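Local structure of extracellular ligand-binding receptor (Sphaerobacter thermophilus, 4ZPJ) at residues A[76-81]-A[94-99]; A[121-126]-A[346-351]. The protein probably binds a small solute as the extracellular substrate-binding component of an ABC transporter, and binds zinc ions. All coordinates share one frame; numbering follows the deposited sequence.

Contact 1 of 2, residues A[76-81]-A[94-99]. With ZN (zinc ion), chain L; ZN (zinc ion), chain H.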
loop_
_atom_site.group_PDB
_atom_site.type_symbol
_atom_site.label_atom_id
_atom_site.label_comp_id
_atom_site.label_asym_id
_atom_site.label_seq_id
_atom_site.Cartn_x
_atom_site.Cartn_y
_atom_site.Cartn_z
ATOM N N ARG A 76 9.049 -8.412 -6.830
ATOM C CA ARG A 76 8.496 -8.719 -8.165
ATOM C C ARG A 76 8.060 -7.501 -8.957
ATOM O O ARG A 76 8.321 -7.406 -10.154
ATOM C CB ARG A 76 7.294 -9.637 -8.050
ATOM C CG ARG A 76 7.636 -11.036 -7.557
ATOM C CD ARG A 76 6.407 -11.939 -7.559
ATOM N NE ARG A 76 5.306 -11.465 -6.738
ATOM C CZ ARG A 76 4.952 -11.980 -5.544
ATOM N NH1 ARG A 76 5.626 -13.000 -4.967
ATOM N NH2 ARG A 76 3.912 -11.466 -4.898
ATOM N N GLY A 77 7.357 -6.568 -8.331
ATOM C CA GLY A 77 6.916 -5.353 -9.070
ATOM C C GLY A 77 8.104 -4.516 -9.553
ATOM O O GLY A 77 8.161 -4.038 -10.678
ATOM N N LEU A 78 9.041 -4.338 -8.654
ATOM C CA LEU A 78 10.218 -3.525 -8.876
ATOM C C LEU A 78 11.071 -4.052 -10.019
ATOM O O LEU A 78 11.456 -3.264 -10.885
ATOM C CB LEU A 78 10.955 -3.504 -7.561
ATOM C CG LEU A 78 12.106 -2.647 -7.131
ATOM C CD1 LEU A 78 13.293 -2.952 -8.011
ATOM C CD2 LEU A 78 11.748 -1.170 -7.052
ATOM N N THR A 79 11.345 -5.365 -10.064
ATOM C CA THR A 79 12.187 -5.900 -11.109
ATOM C C THR A 79 11.486 -5.939 -12.448
ATOM O O THR A 79 12.109 -5.708 -13.454
ATOM C CB THR A 79 12.760 -7.301 -10.790
ATOM O OG1 THR A 79 11.714 -8.175 -10.352
ATOM C CG2 THR A 79 13.741 -7.171 -9.698
ATOM N N LEU A 80 10.206 -6.254 -12.450
ATOM C CA LEU A 80 9.421 -6.136 -13.651
ATOM C C LEU A 80 9.530 -4.737 -14.288
ATOM O O LEU A 80 9.721 -4.655 -15.487
ATOM C CB LEU A 80 7.962 -6.467 -13.348
ATOM C CG LEU A 80 7.117 -6.391 -14.594
ATOM C CD1 LEU A 80 7.564 -7.468 -15.559
ATOM C CD2 LEU A 80 5.646 -6.557 -14.297
ATOM N N ALA A 81 9.471 -3.664 -13.489
ATOM C CA ALA A 81 9.582 -2.279 -14.035
ATOM C C ALA A 81 10.938 -1.986 -14.512
ATOM O O ALA A 81 11.079 -1.385 -15.555
ATOM C CB ALA A 81 9.242 -1.235 -13.021
ATOM N N VAL A 94 22.324 -1.080 -14.613
ATOM C CA VAL A 94 21.880 -1.077 -13.219
ATOM C C VAL A 94 22.320 -2.365 -12.543
ATOM O O VAL A 94 22.313 -3.416 -13.159
ATOM C CB VAL A 94 20.344 -1.021 -13.104
ATOM C CG1 VAL A 94 19.918 -1.007 -11.643
ATOM C CG2 VAL A 94 19.801 0.206 -13.784
ATOM N N GLU A 95 22.720 -2.290 -11.287
ATOM C CA GLU A 95 22.771 -3.489 -10.488
ATOM C C GLU A 95 22.036 -3.333 -9.163
ATOM O O GLU A 95 22.330 -2.456 -8.355
ATOM C CB GLU A 95 24.201 -4.023 -10.310
ATOM C CG GLU A 95 25.200 -3.075 -9.699
ATOM C CD GLU A 95 26.604 -3.667 -9.626
ATOM O OE1 GLU A 95 27.135 -3.763 -8.499
ATOM O OE2 GLU A 95 27.177 -4.053 -10.685
ATOM N N LEU A 96 21.078 -4.214 -8.968
ATOM C CA LEU A 96 20.357 -4.308 -7.728
ATOM C C LEU A 96 21.105 -5.094 -6.679
ATOM O O LEU A 96 21.483 -6.206 -6.919
ATOM C CB LEU A 96 19.079 -5.051 -7.993
ATOM C CG LEU A 96 18.126 -4.350 -8.906
ATOM C CD1 LEU A 96 16.861 -5.190 -8.932
ATOM C CD2 LEU A 96 17.858 -2.943 -8.443
ATOM N N ILE A 97 21.312 -4.502 -5.523
ATOM C CA ILE A 97 21.887 -5.175 -4.382
ATOM C C ILE A 97 20.749 -5.331 -3.361
ATOM O O ILE A 97 20.225 -4.331 -2.843
ATOM C CB ILE A 97 23.092 -4.417 -3.778
ATOM C CG1 ILE A 97 24.302 -4.443 -4.729
ATOM C CG2 ILE A 97 23.576 -5.130 -2.504
ATOM C CD1 ILE A 97 24.356 -3.287 -5.670
ATOM N N ILE A 98 20.339 -6.573 -3.131
ATOM C CA ILE A 98 19.161 -6.876 -2.353
ATOM C C ILE A 98 19.577 -7.385 -0.980
ATOM O O ILE A 98 20.317 -8.378 -0.876
ATOM C CB ILE A 98 18.245 -7.945 -3.002
ATOM C CG1 ILE A 98 17.392 -7.409 -4.157
ATOM C CG2 ILE A 98 17.231 -8.489 -1.985
ATOM C CD1 ILE A 98 18.143 -6.937 -5.364
ATOM N N GLU A 99 19.067 -6.731 0.068
ATOM C CA GLU A 99 19.238 -7.196 1.436
ATOM C C GLU A 99 17.926 -7.458 2.155
ATOM O O GLU A 99 16.982 -6.621 2.148
ATOM C CB GLU A 99 20.064 -6.181 2.199
ATOM C CG GLU A 99 21.502 -6.109 1.700
ATOM C CD GLU A 99 22.238 -7.393 1.903
ATOM O OE1 GLU A 99 21.779 -8.188 2.768
ATOM O OE2 GLU A 99 23.282 -7.618 1.228
HETATM ZN ZN ZN L . 28.053 -5.795 -8.508
HETATM ZN ZN ZN H . 23.694 -9.740 2.029
HETATM O O HOH W 1 22.854 -9.974 -0.184
HETATM O O HOH W 2 24.118 -9.288 3.491
HETATM O O HOH W 3 27.436 -6.335 -10.052
#
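Leu96 reaches Thr79 and Leu78 because its CG stands anti to its own carbonyl carbon (chi1 -65°) and the chain then runs on extended, which carries CD1 to the helix. The Thr79 methyl, anti to its carbonyl carbon, is the branch that meets Leu96 CD1, while OG1 (chi1 49°) turns back to bond to Leu75 O, one turn earlier in the helix. The contact packs helix 68-84 on strand 92-100 in one lobe of a periplasmic binding protein fold. Strand 92-100 lies next to strand 55-61 in the mixed sheet of that lobe, and Leu96 also touches Ile57 there.

Leu96 CD1 meets Thr79 CG2 at 3.8 Å, the two side chains crossing at a slant. Leu78 comes in more loosely, its CD1 4.3 Å from Leu96 CD1. No hydrogen bond joins the segments; the contact is apolar.

Glu95 and Glu99 both bind zinc on the strand's other face. Glu95 uses one oxygen, with OE1 2.2 Å from its zinc. Glu99 chelates a second zinc with both oxygens, and Lys111 also bonds to its OE1. A water on that zinc donates to Ile98 O at 3.1 Å.

Contact 2 of 2, residues A[121-126]-A[346-351]; sequences VHLIAG and RVIAEA
Ile348 points from its helix toward the strand, and its CD1 meets both Leu123 and Ala125. Leu123 comes across it at a slant, CD2 lying 3.9 Å from Ile348 CD1. Ala125 offers its CB to the same methyl at 4.2 Å. Ile124, between the two, points away from the helix. The end of one isoleucine thus touches two residues on one face of the strand. Its CG1 sits anti to the carbonyl carbon (chi1 -76°) and the chain continues extended, which brings CD1 to the sheet. All three residues are buried, and the contact is purely apolar.

Strand 123-126 belongs to the mixed, mainly parallel sheet of one lobe of the periplasmic binding protein fold. Helix 336-354, from much later in the chain, lies over that sheet. Leu123 and Ile348 both also touch Ile57 of strand 55-61, which runs parallel to strand 123-126.

One turn of the helix carries a salt bridge. Arg346 NH2 donates to Glu350 OE2 at 3.1 Å, nearly straight at 164°. The oxygen lies at the guanidinium edge, in its plane, but Arg346 meets it from above the carboxylate plane. Arg346 also makes a cation-pi contact with Phe374.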
loop_
_atom_site.group_PDB
_atom_site.type_symbol
_atom_site.label_atom_id
_atom_site.label_comp_id
_atom_site.label_asym_id
_atom_site.label_seq_id
_atom_site.Cartn_x
_atom_site.Cartn_y
_atom_site.Cartn_z
ATOM N N VAL A 121 25.804 2.228 -2.539
ATOM C CA VAL A 121 24.705 2.385 -3.458
ATOM C C VAL A 121 24.324 3.848 -3.600
ATOM O O VAL A 121 24.542 4.644 -2.723
ATOM C CB VAL A 121 23.491 1.531 -3.045
ATOM C CG1 VAL A 121 23.900 0.077 -2.946
ATOM C CG2 VAL A 121 22.862 1.988 -1.737
ATOM N N HIS A 122 23.727 4.191 -4.727
ATOM C CA HIS A 122 23.378 5.567 -5.024
ATOM C C HIS A 122 21.930 5.897 -4.663
ATOM O O HIS A 122 21.541 7.051 -4.672
ATOM C CB HIS A 122 23.613 5.797 -6.519
ATOM C CG HIS A 122 25.028 5.536 -6.948
ATOM N ND1 HIS A 122 25.342 4.752 -8.039
ATOM C CD2 HIS A 122 26.212 5.928 -6.416
ATOM C CE1 HIS A 122 26.652 4.694 -8.182
ATOM N NE2 HIS A 122 27.203 5.401 -7.210
ATOM N N LEU A 123 21.151 4.863 -4.349
ATOM C CA LEU A 123 19.736 4.959 -4.107
ATOM C C LEU A 123 19.268 3.707 -3.348
ATOM O O LEU A 123 19.755 2.617 -3.615
ATOM C CB LEU A 123 19.013 5.083 -5.468
ATOM C CG LEU A 123 17.494 5.199 -5.344
ATOM C CD1 LEU A 123 16.857 6.075 -6.415
ATOM C CD2 LEU A 123 16.865 3.819 -5.367
ATOM N N ILE A 124 18.291 3.844 -2.456
ATOM C CA ILE A 124 17.696 2.699 -1.765
ATOM C C ILE A 124 16.210 2.655 -1.996
ATOM O O ILE A 124 15.548 3.678 -1.893
ATOM C CB ILE A 124 18.017 2.732 -0.265
ATOM C CG1 ILE A 124 19.421 2.126 -0.019
ATOM C CG2 ILE A 124 17.047 1.909 0.575
ATOM C CD1 ILE A 124 19.873 2.301 1.399
ATOM N N ALA A 125 15.681 1.471 -2.302
ATOM C CA ALA A 125 14.241 1.263 -2.481
ATOM C C ALA A 125 13.800 0.201 -1.502
ATOM O O ALA A 125 14.588 -0.669 -1.128
ATOM C CB ALA A 125 13.917 0.820 -3.909
ATOM N N GLY A 126 12.548 0.275 -1.085
ATOM C CA GLY A 126 11.976 -0.787 -0.287
ATOM C C GLY A 126 11.417 -0.303 1.038
ATOM O O GLY A 126 10.593 0.670 1.070
ATOM N N ARG A 346 9.280 2.171 -11.659
ATOM C CA ARG A 346 8.970 3.116 -12.732
ATOM C C ARG A 346 9.457 4.506 -12.360
ATOM O O ARG A 346 10.023 5.217 -13.164
ATOM C CB ARG A 346 7.461 3.235 -12.994
ATOM C CG ARG A 346 6.869 2.380 -14.064
ATOM C CD ARG A 346 7.480 2.534 -15.463
ATOM N NE ARG A 346 7.171 3.770 -16.162
ATOM C CZ ARG A 346 5.994 4.048 -16.709
ATOM N NH1 ARG A 346 4.974 3.208 -16.630
ATOM N NH2 ARG A 346 5.837 5.188 -17.337
ATOM N N VAL A 347 9.222 4.892 -11.123
ATOM C CA VAL A 347 9.759 6.139 -10.616
ATOM C C VAL A 347 11.282 6.168 -10.840
ATOM O O VAL A 347 11.827 7.160 -11.327
ATOM C CB VAL A 347 9.475 6.265 -9.116
ATOM C CG1 VAL A 347 10.361 7.309 -8.488
ATOM C CG2 VAL A 347 7.995 6.568 -8.871
ATOM N N ILE A 348 11.965 5.069 -10.506
ATOM C CA ILE A 348 13.410 5.064 -10.530
ATOM C C ILE A 348 13.798 5.177 -11.954
ATOM O O ILE A 348 14.639 5.981 -12.303
ATOM C CB ILE A 348 13.967 3.770 -9.937
ATOM C CG1 ILE A 348 13.843 3.842 -8.424
ATOM C CG2 ILE A 348 15.401 3.593 -10.329
ATOM C CD1 ILE A 348 14.008 2.532 -7.746
ATOM N N ALA A 349 13.118 4.410 -12.801
ATOM C CA ALA A 349 13.397 4.393 -14.238
ATOM C C ALA A 349 13.161 5.744 -14.898
ATOM O O ALA A 349 13.940 6.145 -15.740
ATOM C CB ALA A 349 12.582 3.309 -14.933
ATOM N N GLU A 350 12.104 6.443 -14.506
ATOM C CA GLU A 350 11.808 7.742 -15.075
ATOM C C GLU A 350 12.823 8.756 -14.588
ATOM O O GLU A 350 13.266 9.615 -15.358
ATOM C CB GLU A 350 10.408 8.205 -14.681
ATOM C CG GLU A 350 9.339 7.281 -15.198
ATOM C CD GLU A 350 8.828 7.635 -16.595
ATOM O OE1 GLU A 350 8.723 8.827 -16.932
ATOM O OE2 GLU A 350 8.495 6.712 -17.354
ATOM N N ALA A 351 13.212 8.662 -13.310
ATOM C CA ALA A 351 14.167 9.643 -12.798
ATOM C C ALA A 351 15.529 9.428 -13.458
ATOM O O ALA A 351 16.172 10.386 -13.894
ATOM C CB ALA A 351 14.293 9.592 -11.297
#

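How the contacts relate
Contacts 1 and 2 are neighbours in the same lobe, with centres about 9 Å apart. Both put a helix on the same mixed sheet. Strand 55-61 lies between strands 92-100 and 123-126, and its Ile57 is common to both packings. The helices also meet directly: Ala81 CB packs 3.7 Å from Arg346 N. In sequence the two follow one another: both segments of contact 1 come before residue 121. The zinc ions held by Glu95 and Glu99 lie on the face of strand 92-100 turned away from helix 68-84, and do not enter either packing contact. The Leu123 side chain is about 11 Å from that of Glu95, and the Ala125 side chain is about as far from that of Glu99.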